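Cellulase (Soil metagenome, PDB 5I2U) probably hydrolyses the beta-1,4-glucosidic bonds of cellulose as a halotolerant TIM-barrel enzyme of glycosyl hydrolase family 5. Local coordinates at residues L39-T44 / D189-V194; I123-D128 / P154-E159; G51-L56 / S276-W281; I217-H222 / G243-V248. All coordinates share one frame; numbering follows the deposited sequence.

Contact 1: L39-T44 / D189-V194. With MG (magnesium ion), chain H.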
loop_
_atom_site.group_PDB
_atom_site.type_symbol
_atom_site.label_atom_id
_atom_site.label_comp_id
_atom_site.label_asym_id
_atom_site.label_seq_id
_atom_site.Cartn_x
_atom_site.Cartn_y
_atom_site.Cartn_z
ATOM N N LEU A 39 -8.880 -11.144 -6.731
ATOM C CA LEU A 39 -7.724 -10.819 -7.562
ATOM C C LEU A 39 -6.768 -12.003 -7.627
ATOM O O LEU A 39 -6.797 -12.865 -6.762
ATOM C CB LEU A 39 -7.004 -9.582 -7.015
ATOM C CG LEU A 39 -7.878 -8.332 -6.873
ATOM C CD1 LEU A 39 -7.068 -7.139 -6.386
ATOM C CD2 LEU A 39 -8.600 -7.989 -8.172
ATOM N N GLN A 40 -5.930 -12.036 -8.658
ATOM C CA GLN A 40 -4.915 -13.085 -8.818
ATOM C C GLN A 40 -3.765 -12.548 -9.640
ATOM O O GLN A 40 -3.927 -11.562 -10.345
ATOM C CB GLN A 40 -5.510 -14.347 -9.471
ATOM C CG GLN A 40 -6.111 -14.156 -10.859
ATOM C CD GLN A 40 -6.831 -15.406 -11.384
ATOM O OE1 GLN A 40 -6.359 -16.542 -11.214
ATOM N NE2 GLN A 40 -7.953 -15.198 -12.072
ATOM N N VAL A 41 -2.595 -13.156 -9.499
ATOM C CA VAL A 41 -1.388 -12.716 -10.197
ATOM C C VAL A 41 -1.051 -13.736 -11.276
ATOM O O VAL A 41 -0.823 -14.913 -10.973
ATOM C CB VAL A 41 -0.201 -12.569 -9.228
ATOM C CG1 VAL A 41 1.087 -12.220 -9.977
ATOM C CG2 VAL A 41 -0.501 -11.509 -8.179
ATOM N N ILE A 42 -1.040 -13.288 -12.531
ATOM C CA ILE A 42 -0.742 -14.152 -13.665
ATOM C C ILE A 42 0.539 -13.644 -14.285
ATOM O O ILE A 42 0.578 -12.517 -14.762
ATOM C CB ILE A 42 -1.864 -14.140 -14.715
ATOM C CG1 ILE A 42 -3.228 -14.060 -14.033
ATOM C CG2 ILE A 42 -1.740 -15.381 -15.601
ATOM C CD1 ILE A 42 -4.367 -13.802 -14.995
ATOM N N GLY A 43 1.573 -14.484 -14.296
ATOM C CA GLY A 43 2.928 -14.042 -14.601
ATOM C C GLY A 43 3.244 -12.914 -13.634
ATOM O O GLY A 43 3.300 -13.128 -12.415
ATOM N N THR A 44 3.366 -11.702 -14.164
ATOM C CA THR A 44 3.632 -10.514 -13.347
ATOM C C THR A 44 2.390 -9.648 -13.105
ATOM O O THR A 44 2.435 -8.734 -12.291
ATOM C CB THR A 44 4.695 -9.631 -14.026
ATOM O OG1 THR A 44 4.180 -9.142 -15.276
ATOM C CG2 THR A 44 5.988 -10.426 -14.240
ATOM N N ASP A 189 -5.926 -17.813 -1.114
ATOM C CA ASP A 189 -5.996 -17.096 -2.413
ATOM C C ASP A 189 -5.688 -15.580 -2.442
ATOM O O ASP A 189 -5.259 -15.086 -3.501
ATOM C CB ASP A 189 -7.364 -17.338 -3.076
ATOM C CG ASP A 189 -8.513 -16.824 -2.246
ATOM O OD1 ASP A 189 -8.347 -16.662 -1.020
ATOM O OD2 ASP A 189 -9.596 -16.595 -2.801
ATOM N N ASN A 190 -5.901 -14.851 -1.335
ATOM C CA ASN A 190 -5.800 -13.384 -1.361
ATOM C C ASN A 190 -4.368 -12.908 -1.562
ATOM O O ASN A 190 -3.414 -13.616 -1.228
ATOM C CB ASN A 190 -6.379 -12.731 -0.102
ATOM C CG ASN A 190 -7.887 -12.830 -0.027
ATOM O OD1 ASN A 190 -8.452 -13.878 -0.286
ATOM N ND2 ASN A 190 -8.544 -11.734 0.309
ATOM N N ILE A 191 -4.232 -11.701 -2.099
ATOM C CA ILE A 191 -2.918 -11.183 -2.488
ATOM C C ILE A 191 -2.104 -10.855 -1.239
ATOM O O ILE A 191 -2.652 -10.342 -0.261
ATOM C CB ILE A 191 -2.982 -9.896 -3.365
ATOM C CG1 ILE A 191 -3.959 -10.032 -4.552
ATOM C CG2 ILE A 191 -1.581 -9.528 -3.872
ATOM C CD1 ILE A 191 -3.654 -11.148 -5.539
ATOM N N ILE A 192 -0.809 -11.182 -1.290
ATOM C CA ILE A 192 0.152 -10.827 -0.259
ATOM C C ILE A 192 1.244 -10.012 -0.915
ATOM O O ILE A 192 1.873 -10.484 -1.867
ATOM C CB ILE A 192 0.815 -12.054 0.397
ATOM C CG1 ILE A 192 -0.240 -12.972 1.040
ATOM C CG2 ILE A 192 1.814 -11.582 1.452
ATOM C CD1 ILE A 192 0.272 -14.345 1.453
ATOM N N LEU A 193 1.481 -8.807 -0.398
ATOM C CA LEU A 193 2.508 -7.944 -0.934
ATOM C C LEU A 193 3.749 -8.064 -0.073
ATOM O O LEU A 193 3.662 -7.994 1.152
ATOM C CB LEU A 193 2.009 -6.510 -0.959
ATOM C CG LEU A 193 0.677 -6.231 -1.663
ATOM C CD1 LEU A 193 0.469 -4.722 -1.679
ATOM C CD2 LEU A 193 0.612 -6.775 -3.082
ATOM N N VAL A 194 4.906 -8.213 -0.716
ATOM C CA VAL A 194 6.168 -8.528 -0.029
ATOM C C VAL A 194 7.178 -7.403 -0.193
ATOM O O VAL A 194 7.558 -7.062 -1.302
ATOM C CB VAL A 194 6.778 -9.837 -0.575
ATOM C CG1 VAL A 194 8.153 -10.115 0.041
ATOM C CG2 VAL A 194 5.829 -10.992 -0.308
HETATM MG MG MG H . -9.168 -15.704 0.473
HETATM O O HOH W 1 -7.531 -14.175 -4.766
HETATM O O HOH W 2 -10.829 -15.662 -0.730
HETATM O O HOH W 3 -10.382 -17.404 1.635
#

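Contact 2: I123-D128 / P154-E159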
loop_
_atom_site.group_PDB
_atom_site.type_symbol
_atom_site.label_atom_id
_atom_site.label_comp_id
_atom_site.label_asym_id
_atom_site.label_seq_id
_atom_site.Cartn_x
_atom_site.Cartn_y
_atom_site.Cartn_z
ATOM N N ILE A 123 -14.502 -1.477 -2.340
ATOM C CA ILE A 123 -13.117 -1.251 -2.776
ATOM C C ILE A 123 -12.129 -2.175 -2.060
ATOM O O ILE A 123 -12.451 -2.777 -1.029
ATOM C CB ILE A 123 -12.683 0.228 -2.633
ATOM C CG1 ILE A 123 -12.748 0.695 -1.174
ATOM C CG2 ILE A 123 -13.553 1.132 -3.510
ATOM C CD1 ILE A 123 -11.832 1.868 -0.879
ATOM N N TYR A 124 -10.931 -2.286 -2.643
ATOM C CA TYR A 124 -9.877 -3.130 -2.104
ATOM C C TYR A 124 -9.180 -2.386 -0.977
ATOM O O TYR A 124 -9.159 -1.139 -0.941
ATOM C CB TYR A 124 -8.879 -3.564 -3.208
ATOM C CG TYR A 124 -9.523 -4.468 -4.243
ATOM C CD1 TYR A 124 -9.576 -5.854 -4.054
ATOM C CD2 TYR A 124 -10.119 -3.940 -5.387
ATOM C CE1 TYR A 124 -10.197 -6.682 -4.978
ATOM C CE2 TYR A 124 -10.726 -4.761 -6.320
ATOM C CZ TYR A 124 -10.775 -6.131 -6.103
ATOM O OH TYR A 124 -11.385 -6.944 -7.018
ATOM N N VAL A 125 -8.608 -3.159 -0.056
ATOM C CA VAL A 125 -7.968 -2.593 1.105
ATOM C C VAL A 125 -6.693 -3.354 1.426
ATOM O O VAL A 125 -6.685 -4.598 1.466
ATOM C CB VAL A 125 -8.933 -2.541 2.314
ATOM C CG1 VAL A 125 -9.475 -3.925 2.674
ATOM C CG2 VAL A 125 -8.251 -1.891 3.507
ATOM N N ILE A 126 -5.614 -2.599 1.628
ATOM C CA ILE A 126 -4.335 -3.176 1.987
ATOM C C ILE A 126 -4.221 -3.082 3.490
ATOM O O ILE A 126 -4.380 -2.006 4.048
ATOM C CB ILE A 126 -3.135 -2.451 1.311
ATOM C CG1 ILE A 126 -3.199 -2.636 -0.215
ATOM C CG2 ILE A 126 -1.800 -2.995 1.828
ATOM C CD1 ILE A 126 -2.296 -1.681 -0.978
ATOM N N ILE A 127 -3.962 -4.214 4.131
ATOM C CA ILE A 127 -3.670 -4.258 5.558
ATOM C C ILE A 127 -2.165 -4.287 5.688
ATOM O O ILE A 127 -1.545 -5.314 5.430
ATOM C CB ILE A 127 -4.324 -5.477 6.259
ATOM C CG1 ILE A 127 -5.858 -5.419 6.118
ATOM C CG2 ILE A 127 -3.978 -5.490 7.740
ATOM C CD1 ILE A 127 -6.561 -6.685 6.549
ATOM N N ASP A 128 -1.603 -3.149 6.097
ATOM C CA ASP A 128 -0.167 -2.905 6.049
ATOM C C ASP A 128 0.452 -2.909 7.468
ATOM O O ASP A 128 0.132 -2.082 8.317
ATOM C CB ASP A 128 0.123 -1.614 5.244
ATOM C CG ASP A 128 1.481 -0.967 5.565
ATOM O OD1 ASP A 128 2.482 -1.674 5.821
ATOM O OD2 ASP A 128 1.535 0.288 5.536
ATOM N N PRO A 154 -12.899 -10.727 -0.906
ATOM C CA PRO A 154 -11.960 -10.430 -2.004
ATOM C C PRO A 154 -11.294 -9.053 -1.904
ATOM O O PRO A 154 -10.239 -8.826 -2.528
ATOM C CB PRO A 154 -12.847 -10.527 -3.252
ATOM C CG PRO A 154 -14.195 -10.135 -2.760
ATOM C CD PRO A 154 -14.304 -10.644 -1.353
ATOM N N ASN A 155 -11.868 -8.162 -1.102
ATOM C CA ASN A 155 -11.301 -6.806 -0.888
ATOM C C ASN A 155 -9.900 -6.769 -0.299
ATOM O O ASN A 155 -9.150 -5.827 -0.546
ATOM C CB ASN A 155 -12.168 -5.984 0.057
ATOM C CG ASN A 155 -13.631 -6.042 -0.292
ATOM O OD1 ASN A 155 -14.199 -7.129 -0.375
ATOM N ND2 ASN A 155 -14.260 -4.887 -0.453
ATOM N N VAL A 156 -9.549 -7.789 0.479
ATOM C CA VAL A 156 -8.425 -7.697 1.399
ATOM C C VAL A 156 -7.123 -8.130 0.750
ATOM O O VAL A 156 -7.041 -9.221 0.196
ATOM C CB VAL A 156 -8.726 -8.510 2.662
ATOM C CG1 VAL A 156 -7.523 -8.588 3.584
ATOM C CG2 VAL A 156 -9.928 -7.884 3.373
ATOM N N ILE A 157 -6.136 -7.232 0.809
ATOM C CA ILE A 157 -4.749 -7.492 0.426
ATOM C C ILE A 157 -3.888 -7.335 1.685
ATOM O O ILE A 157 -4.090 -6.402 2.463
ATOM C CB ILE A 157 -4.276 -6.487 -0.659
ATOM C CG1 ILE A 157 -5.144 -6.609 -1.909
ATOM C CG2 ILE A 157 -2.796 -6.678 -1.006
ATOM C CD1 ILE A 157 -4.937 -5.510 -2.921
ATOM N N TYR A 158 -2.925 -8.228 1.875
ATOM C CA TYR A 158 -1.987 -8.164 3.008
ATOM C C TYR A 158 -0.659 -7.591 2.553
ATOM O O TYR A 158 -0.163 -7.951 1.473
ATOM C CB TYR A 158 -1.738 -9.569 3.566
ATOM C CG TYR A 158 -3.003 -10.347 3.855
ATOM C CD1 TYR A 158 -3.805 -10.036 4.956
ATOM C CD2 TYR A 158 -3.404 -11.389 3.020
ATOM C CE1 TYR A 158 -4.973 -10.751 5.220
ATOM C CE2 TYR A 158 -4.557 -12.115 3.273
ATOM C CZ TYR A 158 -5.344 -11.800 4.371
ATOM O OH TYR A 158 -6.491 -12.520 4.611
ATOM N N GLU A 159 -0.082 -6.702 3.359
ATOM C CA GLU A 159 1.250 -6.191 3.090
ATOM C C GLU A 159 2.095 -6.436 4.331
ATOM O O GLU A 159 1.960 -5.753 5.341
ATOM C CB GLU A 159 1.212 -4.723 2.726
ATOM C CG GLU A 159 2.571 -4.198 2.295
ATOM C CD GLU A 159 2.558 -2.733 1.949
ATOM O OE1 GLU A 159 1.462 -2.138 1.952
ATOM O OE2 GLU A 159 3.650 -2.186 1.666
#

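Contact 3: G51-L56 / S276-W281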
loop_
_atom_site.group_PDB
_atom_site.type_symbol
_atom_site.label_atom_id
_atom_site.label_comp_id
_atom_site.label_asym_id
_atom_site.label_seq_id
_atom_site.Cartn_x
_atom_site.Cartn_y
_atom_site.Cartn_z
ATOM N N GLY A 51 -9.348 -12.985 -15.209
ATOM C CA GLY A 51 -7.968 -12.955 -15.746
ATOM C C GLY A 51 -7.577 -11.701 -16.502
ATOM O O GLY A 51 -6.501 -11.640 -17.062
ATOM N N GLU A 52 -8.463 -10.707 -16.532
ATOM C CA GLU A 52 -8.212 -9.439 -17.209
ATOM C C GLU A 52 -7.299 -8.647 -16.277
ATOM O O GLU A 52 -7.429 -8.778 -15.061
ATOM C CB GLU A 52 -9.549 -8.678 -17.459
ATOM C CG GLU A 52 -9.668 -8.010 -18.807
ATOM C CD GLU A 52 -9.611 -8.989 -19.959
ATOM O OE1 GLU A 52 -10.169 -10.086 -19.798
ATOM O OE2 GLU A 52 -8.996 -8.682 -21.003
ATOM N N PRO A 53 -6.349 -7.858 -16.831
ATOM C CA PRO A 53 -5.498 -7.043 -15.956
ATOM C C PRO A 53 -6.314 -6.059 -15.117
ATOM O O PRO A 53 -7.334 -5.548 -15.574
ATOM C CB PRO A 53 -4.599 -6.271 -16.940
ATOM C CG PRO A 53 -4.628 -7.065 -18.201
ATOM C CD PRO A 53 -6.008 -7.655 -18.253
ATOM N N VAL A 54 -5.886 -5.860 -13.878
ATOM C CA VAL A 54 -6.452 -4.846 -13.005
ATOM C C VAL A 54 -5.304 -3.926 -12.622
ATOM O O VAL A 54 -4.187 -4.378 -12.337
ATOM C CB VAL A 54 -7.088 -5.460 -11.731
ATOM C CG1 VAL A 54 -7.612 -4.373 -10.796
ATOM C CG2 VAL A 54 -8.216 -6.403 -12.100
ATOM N N VAL A 55 -5.600 -2.636 -12.627
ATOM C CA VAL A 55 -4.708 -1.611 -12.119
ATOM C C VAL A 55 -5.491 -0.883 -11.018
ATOM O O VAL A 55 -6.505 -0.235 -11.296
ATOM C CB VAL A 55 -4.288 -0.639 -13.233
ATOM C CG1 VAL A 55 -3.304 0.385 -12.701
ATOM C CG2 VAL A 55 -3.684 -1.411 -14.397
ATOM N N LEU A 56 -5.026 -1.017 -9.779
ATOM C CA LEU A 56 -5.605 -0.290 -8.669
ATOM C C LEU A 56 -4.859 1.033 -8.468
ATOM O O LEU A 56 -3.622 1.089 -8.556
ATOM C CB LEU A 56 -5.557 -1.124 -7.400
ATOM C CG LEU A 56 -6.318 -2.454 -7.465
ATOM C CD1 LEU A 56 -6.035 -3.265 -6.220
ATOM C CD2 LEU A 56 -7.818 -2.254 -7.643
ATOM N N SER A 276 1.616 2.660 -18.235
ATOM C CA SER A 276 2.018 1.882 -19.408
ATOM C C SER A 276 2.434 0.458 -19.027
ATOM O O SER A 276 2.214 -0.463 -19.799
ATOM C CB SER A 276 3.120 2.591 -20.211
ATOM O OG SER A 276 4.386 2.466 -19.597
ATOM N N ARG A 277 3.007 0.287 -17.828
ATOM C CA ARG A 277 3.312 -1.046 -17.273
ATOM C C ARG A 277 2.136 -1.722 -16.558
ATOM O O ARG A 277 2.297 -2.834 -16.083
ATOM C CB ARG A 277 4.486 -0.982 -16.275
ATOM C CG ARG A 277 5.760 -0.347 -16.790
ATOM C CD ARG A 277 6.428 -1.171 -17.862
ATOM N NE ARG A 277 7.682 -0.550 -18.283
ATOM C CZ ARG A 277 7.793 0.508 -19.093
ATOM N NH1 ARG A 277 6.724 1.103 -19.630
ATOM N NH2 ARG A 277 9.006 0.975 -19.380
ATOM N N LYS A 278 0.970 -1.084 -16.470
ATOM C CA LYS A 278 -0.167 -1.610 -15.682
ATOM C C LYS A 278 0.216 -1.991 -14.237
ATOM O O LYS A 278 -0.223 -3.017 -13.720
ATOM C CB LYS A 278 -0.831 -2.801 -16.400
ATOM C CG LYS A 278 -1.487 -2.452 -17.733
ATOM C CD LYS A 278 -2.605 -3.424 -18.100
ATOM C CE LYS A 278 -3.285 -3.044 -19.412
ATOM N NZ LYS A 278 -2.360 -3.187 -20.574
ATOM N N ILE A 279 1.043 -1.155 -13.610
ATOM C CA ILE A 279 1.474 -1.307 -12.215
ATOM C C ILE A 279 0.478 -0.556 -11.338
ATOM O O ILE A 279 0.172 0.617 -11.610
ATOM C CB ILE A 279 2.881 -0.707 -11.987
ATOM C CG1 ILE A 279 3.942 -1.547 -12.695
ATOM C CG2 ILE A 279 3.197 -0.583 -10.498
ATOM C CD1 ILE A 279 5.281 -0.851 -12.844
ATOM N N SER A 280 -0.041 -1.225 -10.308
ATOM C CA SER A 280 -0.962 -0.578 -9.371
ATOM C C SER A 280 -0.197 0.351 -8.435
ATOM O O SER A 280 0.973 0.105 -8.152
ATOM C CB SER A 280 -1.747 -1.613 -8.571
ATOM O OG SER A 280 -2.712 -2.240 -9.386
ATOM N N TRP A 281 -0.842 1.431 -7.983
ATOM C CA TRP A 281 -0.166 2.420 -7.115
ATOM C C TRP A 281 -1.035 3.063 -6.033
ATOM O O TRP A 281 -2.227 3.250 -6.206
ATOM C CB TRP A 281 0.570 3.492 -7.933
ATOM C CG TRP A 281 -0.217 4.194 -8.973
ATOM C CD1 TRP A 281 -0.342 3.832 -10.282
ATOM C CD2 TRP A 281 -0.973 5.402 -8.817
ATOM N NE1 TRP A 281 -1.147 4.727 -10.954
ATOM C CE2 TRP A 281 -1.551 5.702 -10.082
ATOM C CE3 TRP A 281 -1.233 6.258 -7.730
ATOM C CZ2 TRP A 281 -2.357 6.831 -10.296
ATOM C CZ3 TRP A 281 -2.044 7.389 -7.935
ATOM C CH2 TRP A 281 -2.595 7.661 -9.213
HETATM O O HOH W 4 -1.478 -3.668 -11.483
#

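Contact 4: I217-H222 / G243-V248. With PO4 (phosphate ion), chain J.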
loop_
_atom_site.group_PDB
_atom_site.type_symbol
_atom_site.label_atom_id
_atom_site.label_comp_id
_atom_site.label_asym_id
_atom_site.label_seq_id
_atom_site.Cartn_x
_atom_site.Cartn_y
_atom_site.Cartn_z
ATOM N N ILE A 217 1.267 -13.677 -4.898
ATOM C CA ILE A 217 2.068 -12.681 -4.216
ATOM C C ILE A 217 2.640 -11.691 -5.226
ATOM O O ILE A 217 2.801 -12.020 -6.409
ATOM C CB ILE A 217 3.174 -13.290 -3.325
ATOM C CG1 ILE A 217 4.366 -13.805 -4.135
ATOM C CG2 ILE A 217 2.596 -14.392 -2.447
ATOM C CD1 ILE A 217 5.634 -13.876 -3.309
ATOM N N MET A 218 2.906 -10.475 -4.742
ATOM C CA MET A 218 3.655 -9.467 -5.489
ATOM C C MET A 218 4.662 -8.819 -4.569
ATOM O O MET A 218 4.563 -8.902 -3.345
ATOM C CB MET A 218 2.727 -8.410 -6.066
ATOM C CG MET A 218 1.522 -8.989 -6.788
ATOM S SD MET A 218 0.505 -7.728 -7.560
ATOM C CE MET A 218 1.406 -7.432 -9.092
ATOM N N TYR A 219 5.647 -8.184 -5.184
ATOM C CA TYR A 219 6.705 -7.502 -4.463
ATOM C C TYR A 219 6.480 -5.993 -4.521
ATOM O O TYR A 219 6.073 -5.464 -5.556
ATOM C CB TYR A 219 8.052 -7.903 -5.052
ATOM C CG TYR A 219 8.304 -9.390 -4.906
ATOM C CD1 TYR A 219 8.886 -9.908 -3.746
ATOM C CD2 TYR A 219 7.913 -10.285 -5.904
ATOM C CE1 TYR A 219 9.113 -11.264 -3.614
ATOM C CE2 TYR A 219 8.142 -11.650 -5.780
ATOM C CZ TYR A 219 8.740 -12.134 -4.635
ATOM O OH TYR A 219 8.948 -13.490 -4.498
ATOM N N THR A 220 6.715 -5.306 -3.403
ATOM C CA THR A 220 6.432 -3.891 -3.354
ATOM C C THR A 220 7.613 -3.085 -3.833
ATOM O O THR A 220 8.772 -3.538 -3.791
ATOM C CB THR A 220 5.928 -3.417 -1.980
ATOM O OG1 THR A 220 6.915 -3.674 -0.984
ATOM C CG2 THR A 220 4.624 -4.131 -1.618
ATOM N N MET A 221 7.297 -1.893 -4.329
ATOM C CA MET A 221 8.296 -0.882 -4.636
ATOM C C MET A 221 7.754 0.442 -4.150
ATOM O O MET A 221 6.589 0.734 -4.382
ATOM C CB MET A 221 8.586 -0.846 -6.143
ATOM C CG MET A 221 9.784 0.006 -6.530
ATOM S SD MET A 221 9.405 1.746 -6.845
ATOM C CE MET A 221 8.585 1.629 -8.433
ATOM N N HIS A 222 8.586 1.219 -3.457
ATOM C CA HIS A 222 8.226 2.560 -3.001
ATOM C C HIS A 222 9.126 3.621 -3.635
ATOM O O HIS A 222 10.348 3.491 -3.632
ATOM C CB HIS A 222 8.326 2.661 -1.482
ATOM C CG HIS A 222 7.311 1.840 -0.742
ATOM N ND1 HIS A 222 7.184 1.897 0.624
ATOM C CD2 HIS A 222 6.375 0.957 -1.166
ATOM C CE1 HIS A 222 6.217 1.084 1.011
ATOM N NE2 HIS A 222 5.713 0.499 -0.056
ATOM N N GLY A 243 10.459 -11.824 -14.337
ATOM C CA GLY A 243 9.280 -12.480 -13.752
ATOM C C GLY A 243 8.890 -12.090 -12.325
ATOM O O GLY A 243 8.231 -12.867 -11.642
ATOM N N ILE A 244 9.274 -10.892 -11.884
ATOM C CA ILE A 244 8.904 -10.382 -10.559
ATOM C C ILE A 244 7.662 -9.478 -10.673
ATOM O O ILE A 244 7.739 -8.407 -11.291
ATOM C CB ILE A 244 10.074 -9.600 -9.929
ATOM C CG1 ILE A 244 11.357 -10.464 -9.877
ATOM C CG2 ILE A 244 9.718 -9.116 -8.531
ATOM C CD1 ILE A 244 11.205 -11.831 -9.219
ATOM N N PRO A 245 6.516 -9.903 -10.093
ATOM C CA PRO A 245 5.374 -8.997 -10.051
ATOM C C PRO A 245 5.626 -7.830 -9.090
ATOM O O PRO A 245 6.160 -8.047 -7.996
ATOM C CB PRO A 245 4.222 -9.882 -9.546
ATOM C CG PRO A 245 4.742 -11.281 -9.527
ATOM C CD PRO A 245 6.215 -11.162 -9.389
ATOM N N VAL A 246 5.227 -6.622 -9.499
ATOM C CA VAL A 246 5.502 -5.381 -8.773
ATOM C C VAL A 246 4.226 -4.574 -8.507
ATOM O O VAL A 246 3.491 -4.237 -9.434
ATOM C CB VAL A 246 6.476 -4.495 -9.570
ATOM C CG1 VAL A 246 6.709 -3.153 -8.864
ATOM C CG2 VAL A 246 7.791 -5.238 -9.787
ATOM N N PHE A 247 3.989 -4.261 -7.236
ATOM C CA PHE A 247 2.860 -3.440 -6.802
ATOM C C PHE A 247 3.458 -2.292 -5.999
ATOM O O PHE A 247 4.140 -2.524 -5.001
ATOM C CB PHE A 247 1.930 -4.294 -5.931
ATOM C CG PHE A 247 0.609 -3.651 -5.588
ATOM C CD1 PHE A 247 0.540 -2.541 -4.750
ATOM C CD2 PHE A 247 -0.578 -4.199 -6.060
ATOM C CE1 PHE A 247 -0.687 -1.968 -4.436
ATOM C CE2 PHE A 247 -1.801 -3.629 -5.747
ATOM C CZ PHE A 247 -1.854 -2.515 -4.924
ATOM N N VAL A 248 3.199 -1.058 -6.421
ATOM C CA VAL A 248 3.644 0.137 -5.679
ATOM C C VAL A 248 2.658 0.422 -4.523
ATOM O O VAL A 248 1.619 1.061 -4.715
ATOM C CB VAL A 248 3.786 1.344 -6.630
ATOM C CG1 VAL A 248 4.056 2.637 -5.869
ATOM C CG2 VAL A 248 4.902 1.074 -7.640
HETATM P P PO4 J . 3.406 -5.626 -13.165
HETATM O O1 PO4 J . 2.879 -4.370 -12.536
HETATM O O2 PO4 J . 4.666 -5.328 -13.945
HETATM O O3 PO4 J . 2.346 -6.173 -14.093
HETATM O O4 PO4 J . 3.738 -6.599 -12.063
#

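Contact 1: L39-T44 / D189-V194
Leu39 and Val41 meet Ile191 in a small apolar contact without any direct hydrogen bond between the two segments. The end of the Ile191 chain does most of the touching: its CG1 lies 3.9 Å from Leu39 CB, while its CD1 comes 3.8 Å from Leu39 O and 4.1 Å from Val41 CG2. Ile191 CG1 stands beside the backbone N (chi1 -49°) and chi2 (-60°) folds the chain back, which carries CD1 over the Leu39 carbonyl and on to the valine methyl.

The polar link is through water. One water bridges Leu39 O (2.5 Å, short) and, weakly, Asp189 O, with more acceptors in reach than it has protons.

Metal bonds hold the start of 189-194. Asp189 OD1 and Asn190 OD1 bind magnesium at 2.0 Å and 2.1 Å; Asp187, Gly151 and two waters complete the site. One of these waters also donates to Asp189 OD2, so both carboxylate oxygens are engaged.

Strand 40-42 belongs to a two-stranded antiparallel hairpin set beside the barrel, where Val41 also packs on Met218 and Pro245. Strand 192-194 runs between barrel strands 156-159 and 217-224, with Ile192 turned to helix 169-186.

Contact 2: I123-D128 / P154-E159
Ile126 and Ile157 cross obliquely on one face of a parallel strand pair, CG1 of the first 4.0 Å from CB of the second. Beyond them Asp128 and Glu159 point the same way, their carboxylates stacked with planes 24° apart and Asp128 OD1 4.0 Å from Glu159 OE1. Glu159 is extended, CG anti to its N (chi1 -174°), which runs OE1 out to 3.4 Å from Ile126 CG2. Arg89 forms salt bridges to both acids and is likely to offset their like charges; His130 also bonds Asp128 OD2, and Ser249 bonds Glu159 OE2. On the other face Val125 and Val156 lie side by side, and Ile127 CD1 packs 3.7 Å from Val156 CG1.

Four backbone hydrogen bonds join 125-127 to 155-159. Asn155 ND2 adds a fifth bond, to Ile123 O (2.8 Å), from above that carbonyl plane. A leucine in place of Asn155 would probably leave Ile123 O without this donor and the start of the pair less firmly tied. Tyr124 turns its ring edge to Pro154 O.

The pair belongs to the beta-alpha-beta unit of strand 124-130, helix 136-150 and strand 156-159; strand 87-93 flanks it, and helix 104-120 covers Val125 and Ile127.

Contact 3: G51-L56 / S276-W281
Leu56 and Ser280 bring two irregular chain pieces together with their CA atoms 4.7 Å apart, and the touching parts, 53-56 and 278-281, run in nearly the same direction, 18° apart. Lys278 leaves helix 264-276 with positive phi in a Schellman motif, which turns the chain toward strand 281-286. Trp281 N donates to Leu56 O at 2.9 Å, where strands 57-61 and 281-286 begin, the seam that closes the barrel. One residue earlier the bond is of another kind: Leu56 N donates to the hydroxyl Ser280 OG at 2.6 Å, with an N-H...O angle of 163°. The serine OG sits beside its own backbone N (chi1 -73°), a torsion that brings it up to the Leu56 amide.

Van der Waals packing lies alongside. Val55 spreads its two methyls, CG1 abutting the carbonyl oxygen Ile279 O at 3.7 Å and CG2 resting 3.7 Å from Lys278 CA. The lysine side chain crosses Val55 at about a right angle, and its CD continues to Pro53 CB, also at 3.7 Å.

A water lies in hydrogen-bonding position to Val54 O, Lys278 O (2.6 Å) and Ser280 OG, with more acceptors around it than its two protons can serve at once. A side-chain hydroxyl thus takes the Leu56 amide where a backbone carbonyl would otherwise serve, and the water extends this polar link to a carbonyl of each segment.

Contact 4: I217-H222 / G243-V248
The beta-alpha-beta unit of strand 217-224, helix 230-241 and strand 246-252 sets Tyr219 beside Val246 and Thr220 beside Phe247 in parallel bridges. Tyr219 N donates to Pro245 O and Phe247 N to Tyr219 O, each at 2.9 Å; Met221 N reaches Phe247 O over a longer 3.3 Å.

Tyr219 turns a ring edge to Pro245 O, while its CD2 sits close to Ile244 CG2 (3.4 Å) and to Pro245 CD (4.0 Å). Its OH is hydrogen-bonded to the backbone N of Ile211, and the ring is also packed by helix 203-208. An alanine at Tyr219 is likely to open a gap beside Ile244 and Pro245 and leave Ile211 N without its hydroxyl partner.

In the eight-stranded parallel TIM barrel these are neighbouring strands, and Tyr219 and Val246 lie on the helix-covered face, whereas Thr220 and Phe247 face the other way. Met218 reaches along the start of the pair: its bend at chi3 (82°) brings CE to 3.8 Å from Pro245 CB, and SD makes a Met-aromatic contact at the Phe247 ring edge, 5.3 Å from the ring centroid. Further on, Met221 and Val248 lie side by side, CE against CG2.

Val246 N, on the edge turned from strand 217-224, donates almost straight (175°) to O4 of a phosphate that probably came from the crystallisation liquor, 3.0 Å away.

Overall arrangement
Contacts 1, 2 and 4 share the barrel sheet. Strand 192-194 of contact 1 sits between those of contacts 2 and 4, linked by probable hydrogen bonds from Leu193 N to Tyr158 O (2.6 Å) and from Val194 N to Met218 O (2.7 Å). Contact 3 joins contact 4 through Val248 N and Ser280 O (3.1 Å), while its Leu56 packs on Tyr124 of contact 2 and Leu39 of contact 1. The centres of contacts 1 and 4 are about 9 Å apart. Magnesium lies before strand 192-194, whereas family 5 active sites lie at the C-terminal strand ends, where Glu159 of contact 2 and His222 of contact 4 probably approach the pocket.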